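Local structure of transcriptional regulator I2 (Pseudomonas fluorescens A506, 4MO7) at residues H40-N44 with K45-R49; I76-A79 with V80-T84. The protein probably binds DNA as a transcriptional regulator of the TetR family, and is known as the Crohn's disease-associated superantigen PfiT. All coordinates share one frame; numbering follows the deposited sequence.

Contact 1 of 2, residues H40-N44 with K45-R49. With MG (magnesium ion), chain B.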
loop_
_atom_site.group_PDB
_atom_site.type_symbol
_atom_site.label_atom_id
_atom_site.label_comp_id
_atom_site.label_asym_id
_atom_site.label_seq_id
_atom_site.Cartn_x
_atom_site.Cartn_y
_atom_site.Cartn_z
ATOM N N HIS A 40 3.798 -4.349 25.193
ATOM C CA HIS A 40 5.240 -4.457 24.957
ATOM C C HIS A 40 5.730 -5.855 24.684
ATOM O O HIS A 40 6.539 -6.041 23.740
ATOM C CB HIS A 40 5.995 -3.896 26.145
ATOM C CG HIS A 40 5.890 -2.429 26.219
ATOM N ND1 HIS A 40 6.685 -1.586 25.463
ATOM C CD2 HIS A 40 5.051 -1.643 26.917
ATOM C CE1 HIS A 40 6.332 -0.341 25.696
ATOM N NE2 HIS A 40 5.348 -0.352 26.573
ATOM N N LEU A 41 5.305 -6.806 25.524
ATOM C CA LEU A 41 5.739 -8.203 25.368
ATOM C C LEU A 41 5.336 -8.692 23.976
ATOM O O LEU A 41 6.163 -9.228 23.230
ATOM C CB LEU A 41 5.153 -9.094 26.450
ATOM C CG LEU A 41 5.995 -9.249 27.730
ATOM C CD1 LEU A 41 6.262 -7.872 28.308
ATOM C CD2 LEU A 41 5.220 -10.074 28.728
ATOM N N PHE A 42 4.103 -8.414 23.578
ATOM C CA PHE A 42 3.676 -8.865 22.262
ATOM C C PHE A 42 4.511 -8.239 21.163
ATOM O O PHE A 42 4.844 -8.909 20.194
ATOM C CB PHE A 42 2.192 -8.525 22.039
ATOM C CG PHE A 42 1.242 -9.302 22.890
ATOM C CD1 PHE A 42 1.644 -10.459 23.578
ATOM C CD2 PHE A 42 -0.070 -8.856 23.036
ATOM C CE1 PHE A 42 0.758 -11.157 24.344
ATOM C CE2 PHE A 42 -0.994 -9.564 23.817
ATOM C CZ PHE A 42 -0.572 -10.718 24.488
ATOM N N ARG A 43 4.823 -6.950 21.292
ATOM C CA ARG A 43 5.593 -6.225 20.284
ATOM C C ARG A 43 7.010 -6.773 20.280
ATOM O O ARG A 43 7.575 -7.031 19.206
ATOM C CB ARG A 43 5.642 -4.734 20.632
ATOM C CG ARG A 43 6.642 -3.938 19.761
ATOM C CD ARG A 43 6.335 -4.116 18.272
ATOM N NE ARG A 43 7.292 -3.397 17.413
ATOM C CZ ARG A 43 7.672 -3.800 16.200
ATOM N NH1 ARG A 43 7.188 -4.925 15.677
ATOM N NH2 ARG A 43 8.537 -3.074 15.504
ATOM N N ASN A 44 7.598 -6.960 21.462
ATOM C CA ASN A 44 8.997 -7.417 21.498
ATOM C C ASN A 44 9.176 -8.842 21.040
ATOM O O ASN A 44 10.177 -9.151 20.382
ATOM C CB ASN A 44 9.617 -7.290 22.919
ATOM C CG ASN A 44 9.475 -5.888 23.520
ATOM O OD1 ASN A 44 9.426 -4.886 22.813
ATOM N ND2 ASN A 44 9.364 -5.825 24.857
ATOM N N LYS A 45 8.282 -9.728 21.456
ATOM C CA LYS A 45 8.552 -11.144 21.271
ATOM C C LYS A 45 7.629 -11.788 20.258
ATOM O O LYS A 45 7.881 -12.905 19.825
ATOM C CB LYS A 45 8.401 -11.883 22.572
ATOM C CG LYS A 45 9.175 -11.217 23.727
ATOM C CD LYS A 45 8.744 -11.853 24.997
ATOM C CE LYS A 45 9.372 -13.247 25.096
ATOM N NZ LYS A 45 8.657 -14.044 26.102
ATOM N N GLY A 46 6.556 -11.092 19.904
ATOM C CA GLY A 46 5.490 -11.713 19.146
ATOM C C GLY A 46 4.429 -12.269 20.070
ATOM O O GLY A 46 4.701 -12.716 21.189
ATOM N N PHE A 47 3.191 -12.307 19.582
ATOM C CA PHE A 47 2.114 -12.783 20.393
ATOM C C PHE A 47 2.321 -14.250 20.648
ATOM O O PHE A 47 2.088 -14.729 21.759
ATOM C CB PHE A 47 0.801 -12.592 19.630
ATOM C CG PHE A 47 -0.408 -13.158 20.322
ATOM C CD1 PHE A 47 -0.923 -12.548 21.471
ATOM C CD2 PHE A 47 -1.029 -14.285 19.826
ATOM C CE1 PHE A 47 -2.040 -13.042 22.085
ATOM C CE2 PHE A 47 -2.183 -14.806 20.464
ATOM C CZ PHE A 47 -2.686 -14.188 21.574
ATOM N N GLU A 48 2.696 -14.979 19.595
ATOM C CA GLU A 48 2.755 -16.432 19.738
ATOM C C GLU A 48 3.860 -16.837 20.731
ATOM O O GLU A 48 3.678 -17.796 21.501
ATOM C CB GLU A 48 2.982 -17.111 18.387
ATOM C CG GLU A 48 2.797 -18.611 18.426
ATOM C CD GLU A 48 2.973 -19.270 17.052
ATOM O OE1 GLU A 48 2.449 -18.730 16.050
ATOM O OE2 GLU A 48 3.630 -20.330 16.980
ATOM N N ARG A 49 4.974 -16.111 20.734
ATOM C CA ARG A 49 6.073 -16.480 21.641
ATOM C C ARG A 49 5.883 -15.931 23.043
ATOM O O ARG A 49 6.613 -16.309 23.950
ATOM C CB ARG A 49 7.415 -16.045 21.091
ATOM C CG ARG A 49 7.414 -15.902 19.604
ATOM C CD ARG A 49 8.547 -16.648 18.918
ATOM N NE ARG A 49 9.368 -15.750 18.096
ATOM C CZ ARG A 49 8.927 -15.047 17.049
ATOM N NH1 ARG A 49 7.655 -15.115 16.668
ATOM N NH2 ARG A 49 9.768 -14.265 16.378
HETATM MG MG MG B . 4.423 1.386 27.657
#
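The ring of Phe42 receives the edge of Phe47 on one face: CD1 of Phe47 sits over the ring centre, 3.5 Å above its plane, while CZ of Phe42 lies near the plane of the Phe47 ring. This T-shaped stack has ring centroids 4.9 Å apart and planes at 73°. With chi1 of 175°, the Phe47 ring is swung opposite its own backbone N, and the two side chains run side by side in the same direction. Lys73 adds a cation-pi contact to Phe47.

The same stretch of chain carries the end of the helix backbone. Lys45 N donates to Leu41 O at 2.8 Å; Gly46 N bonds Phe42 O more weakly, at a bent 129°. Gly46 is the first residue to leave helical geometry, with a positive phi, a conformation that glycine adopts readily. The aliphatic part of Lys45 lies beside Leu41 O, and its amine goes on to a salt bridge with Asp54. At the far end of the segment His40 NE2 binds a magnesium ion at 2.2 Å. A glycine just after the C-terminal end of helix 30-45 thus leads the chain toward helix 52-59, in the N-terminal DNA-binding domain of the TetR family.

Contact 2 of 2, residues I76-A79 with V80-T84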
loop_
_atom_site.group_PDB
_atom_site.type_symbol
_atom_site.label_atom_id
_atom_site.label_comp_id
_atom_site.label_asym_id
_atom_site.label_seq_id
_atom_site.Cartn_x
_atom_site.Cartn_y
_atom_site.Cartn_z
ATOM N N ILE A 76 -6.743 -10.672 25.458
ATOM C CA ILE A 76 -5.732 -9.663 25.788
ATOM C C ILE A 76 -5.280 -8.978 24.496
ATOM O O ILE A 76 -5.136 -7.744 24.469
ATOM C CB ILE A 76 -4.501 -10.261 26.474
ATOM C CG1 ILE A 76 -4.943 -10.935 27.779
ATOM C CG2 ILE A 76 -3.510 -9.164 26.854
ATOM C CD1 ILE A 76 -3.830 -11.675 28.475
ATOM N N LEU A 77 -5.089 -9.759 23.424
ATOM C CA LEU A 77 -4.614 -9.200 22.141
ATOM C C LEU A 77 -5.661 -8.284 21.568
ATOM O O LEU A 77 -5.343 -7.162 21.137
ATOM C CB LEU A 77 -4.277 -10.302 21.135
ATOM C CG LEU A 77 -3.742 -9.895 19.751
ATOM C CD1 LEU A 77 -2.458 -9.134 19.849
ATOM C CD2 LEU A 77 -3.614 -11.174 18.854
ATOM N N ARG A 78 -6.919 -8.728 21.582
ATOM C CA ARG A 78 -8.042 -7.870 21.169
ATOM C C ARG A 78 -8.026 -6.547 21.919
ATOM O O ARG A 78 -8.197 -5.487 21.315
ATOM C CB ARG A 78 -9.371 -8.573 21.481
ATOM C CG ARG A 78 -10.592 -7.687 21.166
ATOM C CD ARG A 78 -11.819 -8.336 21.803
ATOM N NE ARG A 78 -12.793 -7.311 22.135
ATOM C CZ ARG A 78 -13.907 -7.541 22.822
ATOM N NH1 ARG A 78 -14.171 -8.776 23.235
ATOM N NH2 ARG A 78 -14.751 -6.543 23.088
ATOM N N ALA A 79 -7.823 -6.589 23.238
ATOM C CA ALA A 79 -7.913 -5.357 24.042
ATOM C C ALA A 79 -6.729 -4.457 23.767
ATOM O O ALA A 79 -6.897 -3.234 23.758
ATOM C CB ALA A 79 -7.984 -5.682 25.547
ATOM N N VAL A 80 -5.550 -5.010 23.535
ATOM C CA VAL A 80 -4.379 -4.162 23.160
ATOM C C VAL A 80 -4.730 -3.420 21.883
ATOM O O VAL A 80 -4.509 -2.207 21.751
ATOM C CB VAL A 80 -3.138 -5.028 22.946
ATOM C CG1 VAL A 80 -2.002 -4.291 22.257
ATOM C CG2 VAL A 80 -2.687 -5.586 24.307
ATOM N N MET A 81 -5.305 -4.129 20.922
ATOM C CA MET A 81 -5.616 -3.480 19.655
ATOM C C MET A 81 -6.759 -2.479 19.811
ATOM O O MET A 81 -6.738 -1.392 19.220
ATOM C CB MET A 81 -5.939 -4.524 18.606
ATOM C CG MET A 81 -4.752 -5.456 18.311
ATOM S SD MET A 81 -5.206 -6.372 16.818
ATOM C CE MET A 81 -3.890 -7.563 16.707
ATOM N N GLU A 82 -7.760 -2.823 20.603
ATOM C CA GLU A 82 -8.861 -1.883 20.830
ATOM C C GLU A 82 -8.360 -0.607 21.499
ATOM O O GLU A 82 -8.744 0.517 21.127
ATOM C CB GLU A 82 -9.951 -2.532 21.685
ATOM C CG GLU A 82 -10.819 -3.549 20.942
ATOM C CD GLU A 82 -11.894 -4.109 21.879
ATOM O OE1 GLU A 82 -12.885 -4.668 21.395
ATOM O OE2 GLU A 82 -11.735 -3.993 23.111
ATOM N N GLU A 83 -7.513 -0.768 22.512
ATOM C CA GLU A 83 -6.963 0.417 23.199
ATOM C C GLU A 83 -6.249 1.343 22.249
ATOM O O GLU A 83 -6.382 2.565 22.366
ATOM C CB GLU A 83 -5.911 0.023 24.247
ATOM C CG GLU A 83 -6.452 -0.457 25.550
ATOM C CD GLU A 83 -7.393 0.545 26.164
ATOM O OE1 GLU A 83 -6.926 1.631 26.590
ATOM O OE2 GLU A 83 -8.606 0.248 26.193
ATOM N N THR A 84 -5.457 0.788 21.338
ATOM C CA THR A 84 -4.714 1.626 20.389
ATOM C C THR A 84 -5.627 2.401 19.489
ATOM O O THR A 84 -5.371 3.584 19.200
ATOM C CB THR A 84 -3.791 0.792 19.469
ATOM O OG1 THR A 84 -3.019 -0.093 20.277
ATOM C CG2 THR A 84 -2.846 1.712 18.660
#
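Charge pairing joins Arg78 and Glu82 one helical turn apart. Glu82 OE1 lies at the edge of the guanidinium, close to its plane, and takes a fairly straight bond (161°) from Arg78 NE at 2.7 Å, with a second, weak one from Arg78 NH2 at 3.1 Å. Both donors converge on a single oxygen, and NE meets it from above the carboxylate plane, the two flat groups standing 85° apart. Arg78 reaches there by running extended from CG to NE, with CG opposite the backbone N (chi1 176°). His142 of helix 137-163 touches both partners.

Apolar contacts lie on another flank. The terminal CE of Met81 comes 3.8 Å from Leu77 CD1 and equally near Leu77 CG, and Val143 packs against Met81. Ile76 CG2 and Val80 CG2 make a looser contact at 4.5 Å. Ala79 packs against Leu35 of helix 30-45 and against Phe70.

Backbone bonds repeat at each step: Val80, Met81, Glu82 and Glu83 donate their N-H groups to the carbonyls of Ile76, Leu77, Arg78 and Ala79, the last pair at 2.8 Å. Such i to i+4 pairing is that of a regular alpha-helix, here the long helix 73-97 that in TetR-family proteins connects the DNA-binding and C-terminal domains.

From the N terminus, contact 1 comes first, at the exit of helix 30-45, and it closes before contact 2 opens, so the two stand in series and neither nests in nor crosses the other. Each is local, a turn or two of chain, and neither closes a long loop. Helix 52-59 and the loop before helix 73-97 intervene, yet the fold brings them together again, with centres about 13 Å apart. Phe47 CE1 rests 3.7 Å from Leu77 CB, and the Phe42 ring packs against Ile76 and Leu77. Phe42 near the end of helix 30-45 and Phe47 in the loop after it thereby meet the first turns of helix 73-97, while helix 122-130 touches both contacts.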